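Dodecin (Thermus thermophilus, PDB 2UX9) forms a hollow dodecamer that binds and sequesters flavins such as FMN and FAD as well as coenzyme A, and may serve as a cofactor storage protein. Local coordinates at residues 34-39 with 62-67; 19-24 with 56-61. The protein carries 1 engineered substitution. One frame throughout, in Å; residues are numbered along the deposited sequence. Where two conformers were deposited one is given.

Contact 1: residues 34-39 with 62-67. Engineered in segment 62-67: A65 (natural residue Arg). With COA (coenzyme A), chain Q.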
loop_
_atom_site.group_PDB
_atom_site.type_symbol
_atom_site.label_atom_id
_atom_site.label_comp_id
_atom_site.label_asym_id
_atom_site.label_seq_id
_atom_site.Cartn_x
_atom_site.Cartn_y
_atom_site.Cartn_z
ATOM N N ARG C 34 1.902 -28.834 12.516
ATOM C CA ARG C 34 3.297 -29.233 12.687
ATOM C C ARG C 34 4.185 -28.429 11.752
ATOM O O ARG C 34 3.729 -27.908 10.730
ATOM C CB ARG C 34 3.448 -30.720 12.395
ATOM C CG ARG C 34 2.649 -31.582 13.346
ATOM C CD ARG C 34 2.723 -33.045 12.972
ATOM N NE ARG C 34 2.084 -33.341 11.693
ATOM C CZ ARG C 34 0.790 -33.617 11.520
ATOM N NH1 ARG C 34 -0.074 -33.615 12.541
ATOM N NH2 ARG C 34 0.358 -33.912 10.310
ATOM N N HIS C 35 5.457 -28.303 12.121
ATOM C CA HIS C 35 6.455 -27.594 11.318
ATOM C C HIS C 35 6.150 -26.119 11.162
ATOM O O HIS C 35 6.419 -25.519 10.118
ATOM C CB HIS C 35 6.652 -28.281 9.970
ATOM C CG HIS C 35 7.005 -29.724 10.111
ATOM N ND1 HIS C 35 8.248 -30.134 10.537
ATOM C CD2 HIS C 35 6.267 -30.847 9.956
ATOM C CE1 HIS C 35 8.270 -31.451 10.613
ATOM N NE2 HIS C 35 7.079 -31.907 10.275
ATOM N N LEU C 36 5.635 -25.533 12.234
ATOM C CA LEU C 36 5.446 -24.085 12.308
ATOM C C LEU C 36 6.820 -23.422 12.286
ATOM O O LEU C 36 7.684 -23.771 13.092
ATOM C CB LEU C 36 4.693 -23.708 13.586
ATOM C CG LEU C 36 3.258 -24.229 13.670
ATOM C CD1 LEU C 36 2.675 -24.004 15.042
ATOM C CD2 LEU C 36 2.380 -23.575 12.620
ATOM N N ASP C 37 7.015 -22.474 11.369
ATOM C CA ASP C 37 8.343 -21.921 11.104
ATOM C C ASP C 37 8.476 -20.414 11.359
ATOM O O ASP C 37 9.440 -19.971 11.999
ATOM C CB ASP C 37 8.736 -22.239 9.655
ATOM C CG ASP C 37 9.172 -23.681 9.463
ATOM O OD1 ASP C 37 9.630 -24.326 10.427
ATOM O OD2 ASP C 37 9.047 -24.171 8.324
ATOM N N TRP C 38 7.546 -19.617 10.853
ATOM C CA TRP C 38 7.644 -18.171 11.012
ATOM C C TRP C 38 6.274 -17.527 11.084
ATOM O O TRP C 38 5.266 -18.139 10.736
ATOM C CB TRP C 38 8.498 -17.544 9.886
ATOM C CG TRP C 38 7.731 -17.229 8.632
ATOM C CD1 TRP C 38 7.208 -16.028 8.288
ATOM C CD2 TRP C 38 7.395 -18.132 7.569
ATOM N NE1 TRP C 38 6.560 -16.125 7.081
ATOM C CE2 TRP C 38 6.670 -17.404 6.617
ATOM C CE3 TRP C 38 7.664 -19.479 7.325
ATOM C CZ2 TRP C 38 6.189 -17.979 5.433
ATOM C CZ3 TRP C 38 7.181 -20.053 6.148
ATOM C CH2 TRP C 38 6.445 -19.302 5.227
ATOM N N PHE C 39 6.243 -16.292 11.573
ATOM C CA PHE C 39 5.027 -15.506 11.580
ATOM C C PHE C 39 5.304 -14.093 11.107
ATOM O O PHE C 39 6.438 -13.624 11.124
ATOM C CB PHE C 39 4.334 -15.504 12.953
ATOM C CG PHE C 39 5.127 -14.831 14.041
ATOM C CD1 PHE C 39 4.977 -13.478 14.316
ATOM C CD2 PHE C 39 6.026 -15.553 14.797
ATOM C CE1 PHE C 39 5.710 -12.865 15.315
ATOM C CE2 PHE C 39 6.749 -14.949 15.799
ATOM C CZ PHE C 39 6.597 -13.598 16.054
ATOM N N VAL C 62 0.852 -17.199 9.805
ATOM C CA VAL C 62 1.736 -18.211 10.341
ATOM C C VAL C 62 2.098 -19.141 9.185
ATOM O O VAL C 62 1.207 -19.675 8.510
ATOM C CB VAL C 62 1.043 -18.965 11.480
ATOM C CG1 VAL C 62 1.927 -20.031 12.002
ATOM C CG2 VAL C 62 0.644 -17.976 12.606
ATOM N N GLY C 63 3.396 -19.313 8.943
ATOM C CA GLY C 63 3.905 -20.162 7.876
ATOM C C GLY C 63 4.434 -21.478 8.407
ATOM O O GLY C 63 5.187 -21.507 9.393
ATOM N N PHE C 64 4.062 -22.562 7.745
ATOM C CA PHE C 64 4.498 -23.895 8.135
ATOM C C PHE C 64 4.826 -24.756 6.918
ATOM O O PHE C 64 4.229 -24.609 5.859
ATOM C CB PHE C 64 3.485 -24.587 9.078
ATOM C CG PHE C 64 2.106 -24.794 8.506
ATOM C CD1 PHE C 64 1.716 -26.032 8.046
ATOM C CD2 PHE C 64 1.168 -23.772 8.501
ATOM C CE1 PHE C 64 0.427 -26.251 7.563
ATOM C CE2 PHE C 64 -0.105 -23.987 8.008
ATOM C CZ PHE C 64 -0.469 -25.222 7.547
ATOM N N ALA C 65 5.804 -25.635 7.069
ATOM C CA ALA C 65 6.221 -26.508 5.970
ATOM C C ALA C 65 5.248 -27.666 5.819
ATOM O O ALA C 65 4.918 -28.332 6.800
ATOM C CB ALA C 65 7.632 -27.036 6.220
ATOM N N LEU C 66 4.795 -27.906 4.590
ATOM C CA LEU C 66 3.848 -28.980 4.308
ATOM C C LEU C 66 4.577 -30.314 4.210
ATOM O O LEU C 66 5.560 -30.438 3.501
ATOM C CB LEU C 66 3.091 -28.689 3.011
ATOM C CG LEU C 66 2.131 -27.508 3.086
ATOM C CD1 LEU C 66 1.477 -27.262 1.724
ATOM C CD2 LEU C 66 1.060 -27.704 4.148
ATOM N N GLU C 67 4.078 -31.305 4.939
ATOM C CA GLU C 67 4.565 -32.671 4.858
ATOM C C GLU C 67 4.251 -33.243 3.490
ATOM O O GLU C 67 3.191 -32.986 2.928
ATOM C CB GLU C 67 3.935 -33.525 5.961
ATOM C CG GLU C 67 4.387 -33.112 7.349
ATOM C CD GLU C 67 3.438 -33.494 8.453
ATOM O OE1 GLU C 67 2.287 -33.893 8.192
ATOM O OE2 GLU C 67 3.864 -33.388 9.614
HETATM N N1A COA Q . 1.757 -30.683 6.775
HETATM C C2A COA Q . 0.635 -31.374 6.346
HETATM N N3A COA Q . -0.424 -31.574 7.187
HETATM C C4A COA Q . -0.385 -31.103 8.448
HETATM C C5A COA Q . 0.735 -30.398 8.902
HETATM C C6A COA Q . 1.812 -30.186 8.053
HETATM N N6A COA Q . 2.878 -29.462 8.425
HETATM N N7A COA Q . 0.496 -30.056 10.178
HETATM C C8A COA Q . -0.723 -30.510 10.546
HETATM N N9A COA Q . -1.276 -31.150 9.469
HETATM C C1B COA Q . -2.662 -31.625 9.343
HETATM C C2B COA Q . -3.171 -32.408 10.537
HETATM O O2B COA Q . -2.721 -33.740 10.585
HETATM C C3B COA Q . -4.659 -32.300 10.326
HETATM O O3B COA Q . -5.090 -33.194 9.336
HETATM P P3B COA Q . -6.305 -34.212 9.608
HETATM O O7A COA Q . -6.546 -34.904 8.295
HETATM O O8A COA Q . -5.960 -35.133 10.739
HETATM O O9A COA Q . -7.524 -33.389 9.955
HETATM C C4B COA Q . -4.804 -30.880 9.821
HETATM O O4B COA Q . -3.531 -30.510 9.301
HETATM C C5B COA Q . -5.245 -30.020 10.996
HETATM O O5B COA Q . -6.573 -30.364 11.358
HETATM P P1A COA Q . -7.815 -29.362 11.146
HETATM O O1A COA Q . -9.099 -30.143 10.931
HETATM O O2A COA Q . -7.568 -28.381 10.015
HETATM O O3A COA Q . -8.000 -28.643 12.561
HETATM P P2A COA Q . -7.485 -27.194 12.986
HETATM O O4A COA Q . -7.834 -27.218 14.437
HETATM O O5A COA Q . -6.003 -27.057 12.769
HETATM O O6A COA Q . -8.342 -26.106 12.161
HETATM C CBP COA Q . -10.229 -25.082 11.072
HETATM C CCP COA Q . -9.748 -26.197 12.003
HETATM C CDP COA Q . -11.728 -25.238 10.835
HETATM C CEP COA Q . -9.961 -23.739 11.738
HETATM C CAP COA Q . -9.470 -25.134 9.750
HETATM O OAP COA Q . -9.435 -26.455 9.259
HETATM C C9P COA Q . -10.058 -24.216 8.728
HETATM O O9P COA Q . -9.858 -22.843 8.846
HETATM N N8P COA Q . -10.775 -24.701 7.729
HETATM C C7P COA Q . -11.866 -23.898 7.192
HETATM C C6P COA Q . -12.100 -24.273 5.756
HETATM C C5P COA Q . -12.916 -23.235 5.045
HETATM O O5P COA Q . -12.411 -22.174 4.656
HETATM N N4P COA Q . -14.180 -23.579 4.858
HETATM C C3P COA Q . -14.894 -23.138 3.679
HETATM C C2P COA Q . -15.935 -22.127 4.122
HETATM S S1P COA Q . -16.730 -21.346 2.710
HETATM O O HOH W 1 6.139 -34.344 10.522
#
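W38 lays its six-membered ring over the backbone of G63, whose CA sits 3.7 Å from the ring centroid and only 9° off the normal, a CH-pi contact. The indole reaches this place because its CG takes the crowded position between backbone N and carbonyl carbon (chi1 86°), and a glycine opposite leaves room for it. Here the register shifts by one at a classic beta bulge: D37 N and, more weakly, W38 N both point to G63 O, while G63 N returns a nearly straight bond of 2.8 Å to W38 O. D37 and W38 belong to an FMN site. Beyond the strand pairing, R34 bends at chi3 and grips E67 side-on in a salt bridge. Its NE meets OE2 of E67 at 2.7 Å and its NH2 meets OE1 of E67 at 2.9 Å; both oxygens use their syn lone pairs, and the two flat groups lie 14° apart. A water links H35 NE2 to the same OE2. The adenine of coenzyme A, in a site shared between subunits, lies against the 34-35 and 65-67 backbone: N6A donates to R34 O and to O of A65, an engineered residue; R34 N donates to N7A, and E67 N to N1A. Backbone atoms thus read the base edge, while the salt-bridged guanidinium, one face over C8A and both NH groups on ribose O2B, probably favours a purine nucleotide here.

Contact 2: residues 19-24 with 56-61. With FMN (flavin mononucleotide), chain H; FMN (flavin mononucleotide), chain B.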
loop_
_atom_site.group_PDB
_atom_site.type_symbol
_atom_site.label_atom_id
_atom_site.label_comp_id
_atom_site.label_asym_id
_atom_site.label_seq_id
_atom_site.Cartn_x
_atom_site.Cartn_y
_atom_site.Cartn_z
ATOM N N GLU C 19 2.811 -9.477 23.051
ATOM C CA GLU C 19 3.537 -10.752 23.032
ATOM C C GLU C 19 2.616 -11.876 23.473
ATOM O O GLU C 19 2.611 -12.934 22.867
ATOM C CB GLU C 19 4.778 -10.700 23.934
ATOM C CG GLU C 19 5.938 -9.859 23.405
ATOM C CD GLU C 19 5.823 -8.372 23.703
ATOM O OE1 GLU C 19 4.804 -7.911 24.241
ATOM O OE2 GLU C 19 6.775 -7.630 23.402
ATOM N N ALA C 20 1.822 -11.635 24.512
ATOM C CA ALA C 20 0.898 -12.655 24.996
ATOM C C ALA C 20 -0.140 -13.001 23.928
ATOM O O ALA C 20 -0.522 -14.164 23.799
ATOM C CB ALA C 20 0.215 -12.193 26.290
ATOM N N ALA C 21 -0.595 -12.013 23.163
ATOM C CA ALA C 21 -1.575 -12.278 22.109
ATOM C C ALA C 21 -0.957 -13.110 20.981
ATOM O O ALA C 21 -1.558 -14.077 20.494
ATOM C CB ALA C 21 -2.133 -10.975 21.573
ATOM N N ILE C 22 0.268 -12.764 20.591
ATOM C CA ILE C 22 0.985 -13.558 19.599
ATOM C C ILE C 22 1.168 -14.988 20.112
ATOM O O ILE C 22 0.907 -15.956 19.401
ATOM C CB ILE C 22 2.349 -12.922 19.284
ATOM C CG1 ILE C 22 2.145 -11.584 18.560
ATOM C CG2 ILE C 22 3.199 -13.865 18.442
ATOM C CD1 ILE C 22 3.389 -10.717 18.478
ATOM N N GLN C 23 1.614 -15.121 21.353
ATOM C CA GLN C 23 1.865 -16.441 21.916
ATOM C C GLN C 23 0.592 -17.278 22.004
ATOM O O GLN C 23 0.641 -18.488 21.816
ATOM C CB GLN C 23 2.531 -16.335 23.296
ATOM C CG GLN C 23 3.960 -15.773 23.279
ATOM C CD GLN C 23 5.024 -16.801 22.940
ATOM O OE1 GLN C 23 4.823 -17.690 22.118
ATOM N NE2 GLN C 23 6.188 -16.662 23.566
ATOM N N ALA C 24 -0.544 -16.645 22.280
ATOM C CA ALA C 24 -1.813 -17.373 22.331
ATOM C C ALA C 24 -2.151 -17.963 20.966
ATOM O O ALA C 24 -2.594 -19.116 20.866
ATOM C CB ALA C 24 -2.944 -16.463 22.806
ATOM N N TYR C 56 -6.024 -6.947 23.592
ATOM C CA TYR C 56 -5.110 -6.755 22.462
ATOM C C TYR C 56 -5.419 -7.855 21.466
ATOM O O TYR C 56 -5.633 -9.000 21.854
ATOM C CB TYR C 56 -3.644 -6.884 22.894
ATOM C CG TYR C 56 -3.187 -5.798 23.839
ATOM C CD1 TYR C 56 -2.747 -4.574 23.353
ATOM C CD2 TYR C 56 -3.212 -5.984 25.209
ATOM C CE1 TYR C 56 -2.333 -3.578 24.197
ATOM C CE2 TYR C 56 -2.797 -4.975 26.075
ATOM C CZ TYR C 56 -2.358 -3.777 25.552
ATOM O OH TYR C 56 -1.962 -2.755 26.375
ATOM N N GLN C 57 -5.455 -7.505 20.182
ATOM C CA GLN C 57 -5.766 -8.446 19.117
ATOM C C GLN C 57 -4.696 -8.328 18.042
ATOM O O GLN C 57 -4.565 -7.275 17.416
ATOM C CB GLN C 57 -7.147 -8.134 18.536
ATOM C CG GLN C 57 -8.282 -8.224 19.561
ATOM C CD GLN C 57 -9.592 -7.669 19.052
ATOM O OE1 GLN C 57 -9.593 -6.806 18.180
ATOM N NE2 GLN C 57 -10.718 -8.151 19.598
ATOM N N VAL C 58 -3.905 -9.374 17.849
ATOM C CA VAL C 58 -2.813 -9.319 16.894
ATOM C C VAL C 58 -3.141 -10.268 15.754
ATOM O O VAL C 58 -3.311 -11.469 15.970
ATOM C CB VAL C 58 -1.491 -9.678 17.550
ATOM C CG1 VAL C 58 -0.374 -9.637 16.523
ATOM C CG2 VAL C 58 -1.204 -8.716 18.692
ATOM N N VAL C 59 -3.278 -9.709 14.559
ATOM C CA VAL C 59 -3.593 -10.462 13.364
ATOM C C VAL C 59 -2.272 -10.872 12.762
ATOM O O VAL C 59 -1.441 -10.019 12.477
ATOM C CB VAL C 59 -4.371 -9.607 12.354
ATOM C CG1 VAL C 59 -4.734 -10.443 11.099
ATOM C CG2 VAL C 59 -5.614 -8.984 13.009
ATOM N N LEU C 60 -2.053 -12.173 12.596
ATOM C CA LEU C 60 -0.790 -12.624 12.060
ATOM C C LEU C 60 -0.942 -13.763 11.080
ATOM O O LEU C 60 -1.891 -14.540 11.140
ATOM C CB LEU C 60 0.200 -12.970 13.179
ATOM C CG LEU C 60 -0.133 -14.128 14.117
ATOM C CD1 LEU C 60 1.010 -14.410 15.099
ATOM C CD2 LEU C 60 -1.415 -13.895 14.890
ATOM N N GLU C 61 -0.016 -13.818 10.141
ATOM C CA GLU C 61 0.152 -14.955 9.240
ATOM C C GLU C 61 1.147 -15.910 9.863
ATOM O O GLU C 61 2.177 -15.467 10.382
ATOM C CB GLU C 61 0.705 -14.485 7.897
ATOM C CG GLU C 61 -0.216 -13.547 7.125
ATOM C CD GLU C 61 -1.300 -14.278 6.364
ATOM O OE1 GLU C 61 -2.171 -13.599 5.790
ATOM O OE2 GLU C 61 -1.284 -15.526 6.334
HETATM N N1 FMN H . -14.266 -5.202 17.712
HETATM C C2 FMN H . -13.137 -5.887 18.046
HETATM O O2 FMN H . -13.185 -6.663 18.985
HETATM N N3 FMN H . -11.978 -5.728 17.312
HETATM C C4 FMN H . -11.944 -4.874 16.231
HETATM O O4 FMN H . -10.841 -4.459 15.867
HETATM C C4A FMN H . -13.100 -4.191 15.883
HETATM N N5 FMN H . -13.108 -3.368 14.779
HETATM C C5A FMN H . -14.249 -2.684 14.427
HETATM C C6 FMN H . -14.220 -1.849 13.313
HETATM C C7 FMN H . -15.358 -1.139 12.939
HETATM C C7M FMN H . -15.356 -0.410 11.629
HETATM C C8 FMN H . -16.524 -1.271 13.698
HETATM C C8M FMN H . -17.751 -0.458 13.396
HETATM C C9 FMN H . -16.554 -2.115 14.800
HETATM C C9A FMN H . -15.414 -2.824 15.178
HETATM N N10 FMN H . -15.413 -3.667 16.296
HETATM C C10 FMN H . -14.261 -4.360 16.623
HETATM C "C1'" FMN H . -16.620 -3.782 17.204
HETATM C "C2'" FMN H . -16.768 -2.551 18.098
HETATM O "O2'" FMN H . -15.678 -2.469 18.992
HETATM C "C3'" FMN H . -18.063 -2.560 18.912
HETATM O "O3'" FMN H . -18.088 -3.680 19.772
HETATM C "C4'" FMN H . -19.311 -2.565 18.037
HETATM O "O4'" FMN H . -19.179 -1.618 16.998
HETATM C "C5'" FMN H . -20.555 -2.238 18.854
HETATM O "O5'" FMN H . -20.350 -0.977 19.457
HETATM P P FMN H . -21.518 -0.255 20.276
HETATM O O1P FMN H . -20.905 0.977 20.903
HETATM O O2P FMN H . -22.644 0.143 19.348
HETATM O O3P FMN H . -22.031 -1.190 21.348
HETATM N N1 FMN B . -16.722 -6.331 14.986
HETATM C C2 FMN B . -17.388 -5.474 14.164
HETATM O O2 FMN B . -18.520 -5.138 14.468
HETATM N N3 FMN B . -16.777 -4.974 13.030
HETATM C C4 FMN B . -15.485 -5.335 12.712
HETATM O O4 FMN B . -15.131 -5.208 11.537
HETATM C C4A FMN B . -14.805 -6.195 13.560
HETATM N N5 FMN B . -13.497 -6.534 13.294
HETATM C C5A FMN B . -12.814 -7.389 14.128
HETATM C C6 FMN B . -11.497 -7.722 13.822
HETATM C C7 FMN B . -10.785 -8.591 14.645
HETATM C C7M FMN B . -9.316 -8.773 14.404
HETATM C C8 FMN B . -11.409 -9.125 15.776
HETATM C C8M FMN B . -10.720 -10.138 16.645
HETATM C C9 FMN B . -12.717 -8.779 16.086
HETATM C C9A FMN B . -13.433 -7.913 15.261
HETATM N N10 FMN B . -14.760 -7.563 15.541
HETATM C C10 FMN B . -15.424 -6.689 14.699
HETATM C "C1'" FMN B . -15.514 -8.177 16.702
HETATM C "C2'" FMN B . -15.929 -9.619 16.401
HETATM O "O2'" FMN B . -16.861 -9.641 15.342
HETATM C "C3'" FMN B . -16.549 -10.322 17.609
HETATM O "O3'" FMN B . -17.722 -9.648 18.014
HETATM C "C4'" FMN B . -15.591 -10.425 18.791
HETATM O "O4'" FMN B . -14.319 -10.850 18.347
HETATM C "C5'" FMN B . -16.110 -11.408 19.833
HETATM O "O5'" FMN B . -16.282 -12.657 19.194
HETATM P P FMN B . -16.680 -13.962 20.028
HETATM O O1P FMN B . -16.927 -15.058 19.016
HETATM O O2P FMN B . -15.552 -14.359 20.954
HETATM O O3P FMN B . -17.936 -13.685 20.823
#
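The I22 side chain crosses V58 and L60 obliquely, its two branches parting at CB to meet different residues. CG1, anti to the carbonyl carbon and beside the backbone N, lies 3.8 Å from CG1 of V58. CG2, anti to the backbone N, comes within 4.0 Å of CD1 of L60. At the tip, CD1, anti along the chain (chi2 167°), leads away from V58; V53 of a neighbouring subunit also packs against I22. A21, the preceding helix residue, points its CB at the strand and rests it 3.8 Å from CG2 of V58, so the two methyls of V58 are shared between neighbouring helix residues. With an alanine at this point the segment axes approach to 7.6 Å, crossing at -52°, and the alanine CB also lies near the carbonyl O of Y56. L60 takes the crowded first torsion (chi1 64°), which directs CD1 to the isoleucine. The side-chain contacts are all apolar, and the touching residues are buried.

Q57 and V59 point from the other face of the strand, toward bound flavin. There the extended Q57 amide makes a paired bond with the isoalloxazine of one FMN: OE1 accepts from N3 at 2.8 Å and NE2 donates to O2 at 2.9 Å. V59 CG2 instead lies near the C7M methyl of the second FMN. A helix packed on one side of an antiparallel three-stranded sheet, with flavins held against the opposite side, is the hallmark of the dodecin fold.

The two contacts lie with centres about 16 Å apart and share strand 52-65, the central strand of the three-stranded antiparallel sheet. Along the chain their segments alternate: 19-24, 34-39, 56-61, 62-67. Contact 2 fixes helix 18-32 to the middle of the sheet, whereas contact 1 pairs the start of strand 36-49 with the end of strand 52-65, just after that helix hands over to the sheet. They meet through F39, whose CB lies 4.1 Å from CD1 of L60 and whose CE1 lies 4.1 Å from CG2 of I22. One strand thus serves flavin binding at both segments and coenzyme A at its end, within subunits that assemble into the hollow dodecamer.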